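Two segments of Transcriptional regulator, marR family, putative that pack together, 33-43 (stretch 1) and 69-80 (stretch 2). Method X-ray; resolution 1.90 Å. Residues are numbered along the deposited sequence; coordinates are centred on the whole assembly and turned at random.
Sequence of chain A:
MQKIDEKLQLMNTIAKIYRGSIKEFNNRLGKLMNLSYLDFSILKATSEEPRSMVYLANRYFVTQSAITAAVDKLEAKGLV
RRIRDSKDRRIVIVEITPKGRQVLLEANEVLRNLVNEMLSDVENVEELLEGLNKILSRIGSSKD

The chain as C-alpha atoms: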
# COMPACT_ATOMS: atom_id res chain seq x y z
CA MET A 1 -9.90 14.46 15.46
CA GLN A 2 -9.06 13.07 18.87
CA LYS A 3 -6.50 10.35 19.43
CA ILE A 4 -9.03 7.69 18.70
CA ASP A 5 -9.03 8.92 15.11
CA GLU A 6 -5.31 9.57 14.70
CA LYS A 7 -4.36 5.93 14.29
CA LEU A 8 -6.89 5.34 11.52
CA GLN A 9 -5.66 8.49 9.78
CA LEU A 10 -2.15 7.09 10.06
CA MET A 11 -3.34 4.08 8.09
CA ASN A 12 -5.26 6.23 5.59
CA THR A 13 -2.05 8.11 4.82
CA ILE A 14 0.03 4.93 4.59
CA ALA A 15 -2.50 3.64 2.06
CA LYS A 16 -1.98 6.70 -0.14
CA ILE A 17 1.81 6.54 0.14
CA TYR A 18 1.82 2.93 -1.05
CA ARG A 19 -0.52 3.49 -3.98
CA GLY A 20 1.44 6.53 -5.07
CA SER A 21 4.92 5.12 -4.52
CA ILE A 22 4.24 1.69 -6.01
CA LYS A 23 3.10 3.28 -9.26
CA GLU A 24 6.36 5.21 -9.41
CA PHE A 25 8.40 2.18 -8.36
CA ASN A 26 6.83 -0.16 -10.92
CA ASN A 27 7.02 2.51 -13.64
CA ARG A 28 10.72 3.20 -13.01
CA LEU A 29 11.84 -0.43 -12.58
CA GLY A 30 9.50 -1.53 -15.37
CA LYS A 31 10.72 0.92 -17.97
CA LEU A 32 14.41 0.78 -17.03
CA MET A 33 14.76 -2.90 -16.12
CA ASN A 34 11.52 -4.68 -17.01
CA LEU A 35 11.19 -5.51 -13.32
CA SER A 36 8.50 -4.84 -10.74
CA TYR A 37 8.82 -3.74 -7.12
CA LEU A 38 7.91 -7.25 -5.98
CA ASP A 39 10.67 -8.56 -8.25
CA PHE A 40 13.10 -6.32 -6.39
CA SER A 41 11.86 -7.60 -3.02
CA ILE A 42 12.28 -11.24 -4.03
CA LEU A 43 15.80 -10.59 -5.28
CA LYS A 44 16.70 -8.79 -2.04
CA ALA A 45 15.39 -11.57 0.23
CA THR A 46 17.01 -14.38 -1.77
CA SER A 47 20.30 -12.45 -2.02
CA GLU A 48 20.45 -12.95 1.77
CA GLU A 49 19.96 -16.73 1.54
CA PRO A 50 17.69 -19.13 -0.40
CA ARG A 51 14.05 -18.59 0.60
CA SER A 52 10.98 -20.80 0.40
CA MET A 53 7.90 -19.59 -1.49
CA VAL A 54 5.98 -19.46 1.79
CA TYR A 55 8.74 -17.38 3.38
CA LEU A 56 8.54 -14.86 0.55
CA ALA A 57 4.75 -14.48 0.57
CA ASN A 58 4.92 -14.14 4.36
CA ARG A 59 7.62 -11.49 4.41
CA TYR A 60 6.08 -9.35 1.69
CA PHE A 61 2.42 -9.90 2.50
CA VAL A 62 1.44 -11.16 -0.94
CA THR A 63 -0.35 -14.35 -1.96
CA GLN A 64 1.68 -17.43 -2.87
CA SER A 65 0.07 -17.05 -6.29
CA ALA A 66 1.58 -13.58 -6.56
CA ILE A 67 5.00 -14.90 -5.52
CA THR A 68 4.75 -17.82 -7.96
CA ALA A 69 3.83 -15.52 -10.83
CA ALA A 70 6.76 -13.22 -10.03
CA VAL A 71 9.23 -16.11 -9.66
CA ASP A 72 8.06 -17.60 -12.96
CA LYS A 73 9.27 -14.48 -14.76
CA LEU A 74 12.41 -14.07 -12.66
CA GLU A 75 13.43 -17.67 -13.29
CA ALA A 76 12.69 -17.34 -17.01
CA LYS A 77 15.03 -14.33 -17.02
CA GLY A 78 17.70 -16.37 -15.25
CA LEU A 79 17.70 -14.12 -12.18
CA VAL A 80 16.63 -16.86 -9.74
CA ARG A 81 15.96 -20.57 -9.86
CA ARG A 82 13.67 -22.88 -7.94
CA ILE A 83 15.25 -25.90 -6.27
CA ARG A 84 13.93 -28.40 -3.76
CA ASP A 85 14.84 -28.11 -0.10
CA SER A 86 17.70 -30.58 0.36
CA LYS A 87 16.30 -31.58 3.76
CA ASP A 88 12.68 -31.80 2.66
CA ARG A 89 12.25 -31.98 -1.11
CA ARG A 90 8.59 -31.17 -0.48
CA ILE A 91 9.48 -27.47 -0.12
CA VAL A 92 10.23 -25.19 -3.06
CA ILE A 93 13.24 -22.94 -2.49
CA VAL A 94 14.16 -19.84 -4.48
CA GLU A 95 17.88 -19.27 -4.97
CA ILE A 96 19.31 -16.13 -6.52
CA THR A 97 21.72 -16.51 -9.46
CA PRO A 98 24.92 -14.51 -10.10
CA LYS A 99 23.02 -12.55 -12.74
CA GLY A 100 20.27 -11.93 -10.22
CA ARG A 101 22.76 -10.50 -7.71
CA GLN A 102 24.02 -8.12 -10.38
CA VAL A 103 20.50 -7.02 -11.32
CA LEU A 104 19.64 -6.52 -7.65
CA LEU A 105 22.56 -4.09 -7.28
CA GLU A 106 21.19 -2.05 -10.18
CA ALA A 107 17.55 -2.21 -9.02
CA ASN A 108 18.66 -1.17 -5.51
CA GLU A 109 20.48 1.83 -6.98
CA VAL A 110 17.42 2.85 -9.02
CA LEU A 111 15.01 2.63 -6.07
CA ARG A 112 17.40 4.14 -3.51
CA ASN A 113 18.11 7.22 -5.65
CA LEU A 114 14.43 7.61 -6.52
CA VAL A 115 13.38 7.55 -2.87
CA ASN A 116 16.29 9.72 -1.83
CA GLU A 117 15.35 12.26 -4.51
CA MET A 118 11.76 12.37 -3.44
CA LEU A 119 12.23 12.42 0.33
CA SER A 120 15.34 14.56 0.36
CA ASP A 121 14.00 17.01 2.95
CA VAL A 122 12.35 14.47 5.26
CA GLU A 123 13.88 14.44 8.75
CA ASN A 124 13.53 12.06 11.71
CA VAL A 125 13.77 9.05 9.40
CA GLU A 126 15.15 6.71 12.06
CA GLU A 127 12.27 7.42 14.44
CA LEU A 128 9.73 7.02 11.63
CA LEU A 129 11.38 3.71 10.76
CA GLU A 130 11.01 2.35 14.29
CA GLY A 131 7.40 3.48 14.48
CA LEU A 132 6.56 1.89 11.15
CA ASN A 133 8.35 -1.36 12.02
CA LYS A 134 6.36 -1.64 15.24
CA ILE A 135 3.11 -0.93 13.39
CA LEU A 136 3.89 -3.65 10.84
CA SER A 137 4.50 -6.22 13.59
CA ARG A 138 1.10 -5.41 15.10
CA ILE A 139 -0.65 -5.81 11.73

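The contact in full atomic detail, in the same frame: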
# COMPACT_ATOMS: atom_id res chain seq x y z
N MET A 33 14.27 -1.53 -16.28
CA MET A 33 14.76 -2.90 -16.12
C MET A 33 13.78 -4.03 -16.39
O MET A 33 14.14 -5.20 -16.29
CB MET A 33 15.33 -3.05 -14.71
CG MET A 33 16.36 -2.00 -14.35
SD MET A 33 16.96 -2.14 -12.66
CE MET A 33 18.13 -3.50 -12.85
N ASN A 34 12.55 -3.68 -16.75
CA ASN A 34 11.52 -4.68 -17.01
C ASN A 34 11.32 -5.53 -15.76
O ASN A 34 11.15 -6.74 -15.83
CB ASN A 34 11.91 -5.55 -18.21
CG ASN A 34 10.81 -6.50 -18.63
OD1 ASN A 34 9.64 -6.13 -18.65
ND2 ASN A 34 11.19 -7.73 -18.98
N LEU A 35 11.38 -4.86 -14.61
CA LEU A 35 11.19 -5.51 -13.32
C LEU A 35 10.09 -4.77 -12.57
O LEU A 35 9.76 -3.64 -12.90
CB LEU A 35 12.47 -5.44 -12.47
CG LEU A 35 13.71 -6.21 -12.92
CD1 LEU A 35 14.83 -5.97 -11.91
CD2 LEU A 35 13.38 -7.71 -13.02
N SER A 36 9.53 -5.44 -11.57
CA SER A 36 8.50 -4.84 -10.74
C SER A 36 9.09 -4.64 -9.35
O SER A 36 10.21 -5.08 -9.07
CB SER A 36 7.28 -5.76 -10.64
OG SER A 36 7.58 -6.91 -9.87
N TYR A 37 8.35 -3.97 -8.48
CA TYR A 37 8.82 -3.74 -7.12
C TYR A 37 8.89 -5.06 -6.37
O TYR A 37 9.79 -5.28 -5.57
CB TYR A 37 7.87 -2.79 -6.40
CG TYR A 37 8.30 -2.43 -5.00
CD1 TYR A 37 9.61 -2.02 -4.74
CD2 TYR A 37 7.39 -2.42 -3.95
CE1 TYR A 37 9.99 -1.61 -3.46
CE2 TYR A 37 7.76 -2.01 -2.68
CZ TYR A 37 9.06 -1.60 -2.44
OH TYR A 37 9.40 -1.15 -1.18
N LEU A 38 7.93 -5.95 -6.64
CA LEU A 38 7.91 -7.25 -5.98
C LEU A 38 9.13 -8.05 -6.43
O LEU A 38 9.69 -8.82 -5.66
CB LEU A 38 6.63 -8.02 -6.32
CG LEU A 38 6.50 -9.39 -5.65
CD1 LEU A 38 6.55 -9.22 -4.14
CD2 LEU A 38 5.20 -10.06 -6.06
N ASP A 39 9.51 -7.87 -7.70
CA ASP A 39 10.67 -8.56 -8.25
C ASP A 39 11.89 -8.15 -7.43
O ASP A 39 12.72 -8.98 -7.06
CB ASP A 39 10.91 -8.16 -9.71
CG ASP A 39 9.92 -8.77 -10.67
OD1 ASP A 39 9.84 -8.26 -11.81
OD2 ASP A 39 9.23 -9.76 -10.32
N PHE A 40 12.00 -6.85 -7.17
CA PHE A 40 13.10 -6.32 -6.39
C PHE A 40 13.13 -6.95 -4.99
O PHE A 40 14.18 -7.35 -4.50
CB PHE A 40 12.99 -4.80 -6.25
CG PHE A 40 13.76 -4.24 -5.09
CD1 PHE A 40 15.15 -4.15 -5.13
CD2 PHE A 40 13.09 -3.84 -3.94
CE1 PHE A 40 15.86 -3.66 -4.04
CE2 PHE A 40 13.80 -3.35 -2.84
CZ PHE A 40 15.18 -3.26 -2.89
N SER A 41 11.96 -7.02 -4.36
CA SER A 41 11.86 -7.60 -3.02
C SER A 41 12.32 -9.06 -2.98
O SER A 41 13.04 -9.47 -2.06
CB SER A 41 10.42 -7.51 -2.51
OG SER A 41 10.03 -6.16 -2.36
N ILE A 42 11.90 -9.84 -3.97
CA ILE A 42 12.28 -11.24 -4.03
C ILE A 42 13.79 -11.37 -4.20
O ILE A 42 14.43 -12.19 -3.54
CB ILE A 42 11.54 -11.96 -5.19
CG1 ILE A 42 10.04 -12.03 -4.87
CG2 ILE A 42 12.12 -13.37 -5.40
CD1 ILE A 42 9.20 -12.59 -6.00
N LEU A 43 14.36 -10.55 -5.07
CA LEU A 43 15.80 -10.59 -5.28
C LEU A 43 16.52 -10.21 -3.98
O LEU A 43 17.50 -10.85 -3.61
CB LEU A 43 16.21 -9.63 -6.41
CG LEU A 43 15.76 -10.07 -7.81
CD1 LEU A 43 16.16 -9.03 -8.84
CD2 LEU A 43 16.40 -11.41 -8.15
N ALA A 69 3.87 -16.23 -9.56
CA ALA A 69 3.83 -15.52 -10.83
C ALA A 69 5.11 -14.71 -11.03
O ALA A 69 5.69 -14.72 -12.11
CB ALA A 69 2.61 -14.59 -10.87
N ALA A 70 5.55 -14.03 -9.97
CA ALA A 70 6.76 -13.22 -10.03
C ALA A 70 7.99 -14.10 -10.27
O ALA A 70 8.82 -13.79 -11.13
CB ALA A 70 6.93 -12.43 -8.74
N VAL A 71 8.10 -15.19 -9.52
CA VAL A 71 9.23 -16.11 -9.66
C VAL A 71 9.26 -16.74 -11.05
O VAL A 71 10.34 -16.97 -11.60
CB VAL A 71 9.17 -17.22 -8.57
CG1 VAL A 71 10.26 -18.26 -8.82
CG2 VAL A 71 9.34 -16.59 -7.19
N ASP A 72 8.10 -17.02 -11.62
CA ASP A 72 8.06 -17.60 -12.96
C ASP A 72 8.83 -16.71 -13.93
O ASP A 72 9.63 -17.20 -14.73
CB ASP A 72 6.63 -17.76 -13.47
CG ASP A 72 5.86 -18.86 -12.76
OD1 ASP A 72 6.48 -19.84 -12.29
OD2 ASP A 72 4.61 -18.74 -12.69
N LYS A 73 8.59 -15.41 -13.86
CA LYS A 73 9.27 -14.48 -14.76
C LYS A 73 10.74 -14.33 -14.40
O LYS A 73 11.61 -14.35 -15.28
CB LYS A 73 8.59 -13.12 -14.74
CG LYS A 73 7.96 -12.75 -16.08
CD LYS A 73 6.92 -11.64 -15.94
CE LYS A 73 6.21 -11.42 -17.27
NZ LYS A 73 5.06 -10.48 -17.15
N LEU A 74 11.03 -14.20 -13.11
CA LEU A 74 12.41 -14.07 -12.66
C LEU A 74 13.24 -15.28 -13.07
O LEU A 74 14.39 -15.13 -13.51
CB LEU A 74 12.46 -13.90 -11.14
CG LEU A 74 11.95 -12.56 -10.62
CD1 LEU A 74 11.87 -12.60 -9.11
CD2 LEU A 74 12.88 -11.43 -11.07
N GLU A 75 12.69 -16.48 -12.93
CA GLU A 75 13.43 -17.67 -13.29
C GLU A 75 13.63 -17.75 -14.80
O GLU A 75 14.68 -18.16 -15.28
CB GLU A 75 12.74 -18.94 -12.77
CG GLU A 75 13.49 -20.21 -13.15
CD GLU A 75 13.12 -21.40 -12.27
OE1 GLU A 75 11.93 -21.57 -11.95
OE2 GLU A 75 14.04 -22.17 -11.92
N ALA A 76 12.61 -17.33 -15.55
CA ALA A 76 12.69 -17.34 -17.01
C ALA A 76 13.80 -16.40 -17.47
O ALA A 76 14.45 -16.64 -18.49
CB ALA A 76 11.35 -16.93 -17.60
N LYS A 77 14.01 -15.32 -16.71
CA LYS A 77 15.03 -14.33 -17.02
C LYS A 77 16.40 -14.75 -16.49
O LYS A 77 17.39 -14.05 -16.68
CB LYS A 77 14.68 -12.98 -16.39
CG LYS A 77 13.37 -12.38 -16.83
CD LYS A 77 13.08 -11.14 -16.00
CE LYS A 77 11.72 -10.57 -16.33
NZ LYS A 77 11.79 -9.14 -16.69
N GLY A 78 16.44 -15.89 -15.80
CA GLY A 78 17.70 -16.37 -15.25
C GLY A 78 18.21 -15.59 -14.04
O GLY A 78 19.41 -15.61 -13.74
N LEU A 79 17.31 -14.91 -13.35
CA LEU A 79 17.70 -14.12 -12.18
C LEU A 79 17.61 -14.94 -10.89
O LEU A 79 18.29 -14.64 -9.91
CB LEU A 79 16.83 -12.87 -12.08
CG LEU A 79 16.87 -12.02 -13.35
CD1 LEU A 79 16.09 -10.72 -13.10
CD2 LEU A 79 18.31 -11.72 -13.73
N VAL A 80 16.76 -15.96 -10.89
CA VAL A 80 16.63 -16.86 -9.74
C VAL A 80 16.34 -18.23 -10.32
O VAL A 80 16.17 -18.39 -11.53
CB VAL A 80 15.45 -16.50 -8.77
CG1 VAL A 80 15.56 -15.07 -8.28
CG2 VAL A 80 14.11 -16.76 -9.46
O HOH W 1 14.21 -7.93 -16.74

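Two helices, 37-43 and 69-76, cross here at 74°, with their axes 10.0 Å apart at closest approach. The backbones come nearest at Asp 39 and Ala 70, whose CA atoms lie 6.3 Å apart. Ala 70 has just a methyl at this point. Its methyl points toward the first helix and meets three side chains there.

The main bump on the first helix is Ile 42. It points toward the second helix and touches three residues there. CD1 of Ile 42 comes 3.6 Å from CB of Ala 70 and 4.2 Å from CG2 of Val 71. CG2 of Ile 42 lies 3.8 Å from CD1 of Leu 74. Ile 42 therefore sits in a shallow hollow formed by Ala 70, Val 71 and Leu 74. Leu 38, one turn earlier, also faces Ala 70, with its CD2 4.0 Å from CB of Ala 70.

The second helix answers with Leu 74. It points toward the first stretch and has the largest covered area of any residue in the contact. It reaches into a hollow lined by Leu 35, Asp 39 and Ile 42. Its CD2 lies 4.2 Å from CD2 of Leu 35. Its CG lies 3.9 Å from OD2 of Asp 39.

Asp 39 is buried between these apolar groups, and its OD2 is also 3.9 Å from CB of Ala 70. Its other carboxylate oxygen works within its own stretch. The backbone N of Ser 36 donates to OD1 of Asp 39 at 2.8 Å. In return, the backbone N of Asp 39 donates to OG of Ser 36 at 3.1 Å. This second bond caps the helix start. The reciprocal pair ties the Asp 39 side chain to the first turn.

Beyond Leu 74 the second helix ends in a Schellman motif. Gly 78 has positive phi, and the backbone N of Leu 79 bonds back to O of Leu 74 at 2.9 Å. The turn brings Leu 79 and then Val 80 round to face the first stretch. CD1 of Leu 79 lies 4.1 Å from CD2 of Leu 35. Leu 43 starts sideways from its helix, but its end comes nearer. Its CD2 packs 3.8 Å from CG1 of Val 80 and 4.2 Å from CB of Leu 79.

The contact changes character at Lys 77. Its long side chain reaches Asn 34, the first residue to leave helical phi/psi after the helix before 37-43, spanning a gap where the CA atoms of Asn 34 and Lys 77 are 10.3 Å apart. NZ of Lys 77 donates a hydrogen bond to the backbone O of Asn 34 at 2.6 Å. Water 1 adds a second link: it accepts from NZ of Lys 77 at 2.7 Å and donates to the backbone O of Met 33 at 2.8 Å. The lysine thus links to two successive carbonyls, those of Met 33 and Asn 34, directly to the second and through water to the first.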